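Local coordinates for protein 16.4 kDa salivary peptide (Culex quinquefasciatus, PDB 7KC8) that is of unknown function but, as a salivary beta-trefoil protein of a cysteine- and tryptophan-rich mosquito family, may bind sugars, at residues D68-T76 against S112-M120. Residues are numbered along the deposited sequence; the frame is centred on the assembly and turned at random.
Sequences DDPGRAVKT and SDHVVTKKM
Two strands of the beta-trefoil, 72-76 and 115-118, pair antiparallel over a short length, with Arg72 opposite Thr117 and Ala73 opposite Val116. The first is a hydrogen-bonded pair: Thr117 N donates to Arg72 O at 3.0 Å, whereas the return bond from Arg72 N to Thr117 O is weak. Val74 N donates to Val115 O at 3.1 Å. The short axes meet at 131°, and this bond at Val74 is the last across the pair; Lys75 and Thr76 make no contact with 112-120. Along the other edge Ala73 and Lys75 bond Glu64 and Tyr62, while on the edge facing 115-118 Thr76 goes on to Arg30.

Arg72 and Thr117 share one face of the pairing. A chi1 of -179° extends the arginine along Thr117, whose OG1 is 3.4 Å from Arg72 CD, and a bend at chi3 turns the guanidinium so that the hydroxyl lies at its edge. Glu105 ties the two together, forming a salt bridge with Arg72 NE and a hydrogen bond with Thr117 OG1, while Glu64 O binds Arg72 NH1. These partners probably fix the rotation of the guanidinium. Val74 points toward 115-118, its CG2 a tight 3.5 Å from Thr117 CG2 and its CB 4.0 Å from Val115 CG1; Leu107 touches both Val74 and Thr117.

Beyond the strand, the type I turn Asp68-Gly71 sets Pro70 over the His114 imidazole. Pro70 CB stands 3.8 Å from the ring centroid and 9° off the normal, a CH-pi contact, while Ser112 OG and His114 ND1 hydrogen-bond at 2.7 Å, restraining the ring's rotation. Gly71 combines positive phi with extended psi, a conformation suited to glycine, and Val116 CG1 lies against the turn, 3.7 Å from Pro70 O. Strand 72-77 thus pairs with 60-63, 29-35 and 115-118, joining parts remote in sequence, as in the closed, all-beta trefoil of the ricin-like family.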
# COMPACT_ATOMS: atom_id res chain seq x y z
N ASP A 68 15.89 -4.46 -2.81
CA ASP A 68 16.95 -3.68 -2.21
C ASP A 68 17.31 -4.24 -0.84
O ASP A 68 16.64 -5.14 -0.32
CB ASP A 68 16.54 -2.20 -2.07
CG ASP A 68 16.39 -1.50 -3.41
OD1 ASP A 68 17.00 -1.95 -4.41
OD2 ASP A 68 15.67 -0.47 -3.47
N ASP A 69 18.38 -3.70 -0.25
CA ASP A 69 18.82 -4.02 1.10
C ASP A 69 17.65 -4.08 2.07
O ASP A 69 17.41 -5.13 2.69
N PRO A 70 16.88 -3.00 2.24
CA PRO A 70 15.75 -3.03 3.18
C PRO A 70 14.52 -3.77 2.67
O PRO A 70 13.54 -3.89 3.42
CB PRO A 70 15.45 -1.54 3.38
CG PRO A 70 15.88 -0.90 2.10
CD PRO A 70 17.07 -1.67 1.63
N GLY A 71 14.52 -4.29 1.45
CA GLY A 71 13.37 -4.97 0.89
C GLY A 71 12.96 -4.38 -0.44
O GLY A 71 13.51 -3.38 -0.90
N ARG A 72 11.97 -5.01 -1.06
CA ARG A 72 11.47 -4.57 -2.35
C ARG A 72 10.66 -3.29 -2.17
O ARG A 72 9.58 -3.31 -1.57
CB ARG A 72 10.62 -5.65 -3.01
CG ARG A 72 10.08 -5.24 -4.38
CD ARG A 72 9.18 -6.29 -4.98
NE ARG A 72 9.82 -7.59 -5.04
CZ ARG A 72 10.57 -8.00 -6.07
NH1 ARG A 72 10.76 -7.22 -7.12
NH2 ARG A 72 11.12 -9.21 -6.03
N ALA A 73 11.17 -2.18 -2.69
CA ALA A 73 10.57 -0.88 -2.43
C ALA A 73 9.19 -0.78 -3.06
O ALA A 73 8.96 -1.26 -4.17
CB ALA A 73 11.46 0.25 -2.95
N VAL A 74 8.27 -0.17 -2.33
CA VAL A 74 6.89 0.08 -2.74
C VAL A 74 6.71 1.59 -2.84
O VAL A 74 7.11 2.33 -1.93
CB VAL A 74 5.90 -0.54 -1.73
CG1 VAL A 74 4.45 -0.10 -1.98
CG2 VAL A 74 6.03 -2.06 -1.70
N LYS A 75 6.13 2.05 -3.95
CA LYS A 75 5.84 3.47 -4.13
C LYS A 75 4.62 3.60 -5.04
O LYS A 75 3.99 2.60 -5.40
CB LYS A 75 7.08 4.22 -4.65
CG LYS A 75 7.79 3.62 -5.85
N THR A 76 4.25 4.85 -5.39
CA THR A 76 3.15 5.09 -6.31
C THR A 76 3.67 5.62 -7.64
O THR A 76 4.63 6.40 -7.69
CB THR A 76 2.12 6.08 -5.76
OG1 THR A 76 2.68 7.40 -5.76
CG2 THR A 76 1.71 5.71 -4.34
N SER A 112 12.74 0.19 10.30
CA SER A 112 13.29 1.49 9.96
C SER A 112 12.33 2.36 9.11
O SER A 112 12.79 3.30 8.45
CB SER A 112 14.61 1.31 9.21
OG SER A 112 14.42 0.55 8.02
N ASP A 113 11.03 2.04 9.11
CA ASP A 113 9.97 2.80 8.45
C ASP A 113 9.93 2.65 6.93
O ASP A 113 9.18 3.39 6.27
CB ASP A 113 10.03 4.29 8.80
CG ASP A 113 10.04 4.54 10.30
OD1 ASP A 113 9.40 3.78 11.05
OD2 ASP A 113 10.68 5.52 10.72
N HIS A 114 10.71 1.75 6.34
CA HIS A 114 10.61 1.48 4.92
C HIS A 114 9.29 0.77 4.59
O HIS A 114 8.81 -0.07 5.36
CB HIS A 114 11.77 0.60 4.46
CG HIS A 114 13.09 1.31 4.42
ND1 HIS A 114 13.88 1.47 5.53
CD2 HIS A 114 13.75 1.90 3.39
CE1 HIS A 114 14.97 2.14 5.20
NE2 HIS A 114 14.92 2.41 3.91
N VAL A 115 8.72 1.10 3.43
CA VAL A 115 7.51 0.46 2.93
C VAL A 115 7.94 -0.47 1.81
O VAL A 115 8.36 -0.02 0.74
CB VAL A 115 6.46 1.48 2.45
CG1 VAL A 115 5.17 0.77 1.99
CG2 VAL A 115 6.12 2.45 3.57
N VAL A 116 7.86 -1.77 2.06
CA VAL A 116 8.47 -2.78 1.22
C VAL A 116 7.57 -4.01 1.20
O VAL A 116 6.71 -4.19 2.06
CB VAL A 116 9.88 -3.19 1.71
CG1 VAL A 116 10.82 -1.99 1.80
CG2 VAL A 116 9.79 -3.89 3.08
N THR A 117 7.86 -4.88 0.26
CA THR A 117 7.26 -6.22 0.24
C THR A 117 8.37 -7.19 0.65
O THR A 117 9.53 -6.90 0.43
CB THR A 117 6.46 -6.48 -1.03
OG1 THR A 117 7.35 -6.52 -2.14
CG2 THR A 117 5.38 -5.45 -1.25
N LYS A 118 8.00 -8.31 1.24
CA LYS A 118 8.98 -9.32 1.68
C LYS A 118 8.37 -10.70 1.52
O LYS A 118 7.24 -10.89 1.93
CB LYS A 118 9.30 -9.15 3.17
CG LYS A 118 10.11 -7.93 3.54
N LYS A 119 9.14 -11.63 0.96
CA LYS A 119 8.64 -13.02 0.84
C LYS A 119 8.63 -13.65 2.23
O LYS A 119 9.63 -13.57 2.90
CB LYS A 119 9.50 -13.88 -0.08
CG LYS A 119 8.75 -15.03 -0.72
N MET A 120 7.47 -14.18 2.62
CA MET A 120 7.26 -14.85 3.89
C MET A 120 6.48 -16.13 3.63
O MET A 120 5.72 -16.23 2.67
CB MET A 120 6.51 -13.95 4.88
CG MET A 120 7.07 -12.55 5.02
SD MET A 120 6.26 -11.58 6.31
CE MET A 120 6.80 -12.49 7.76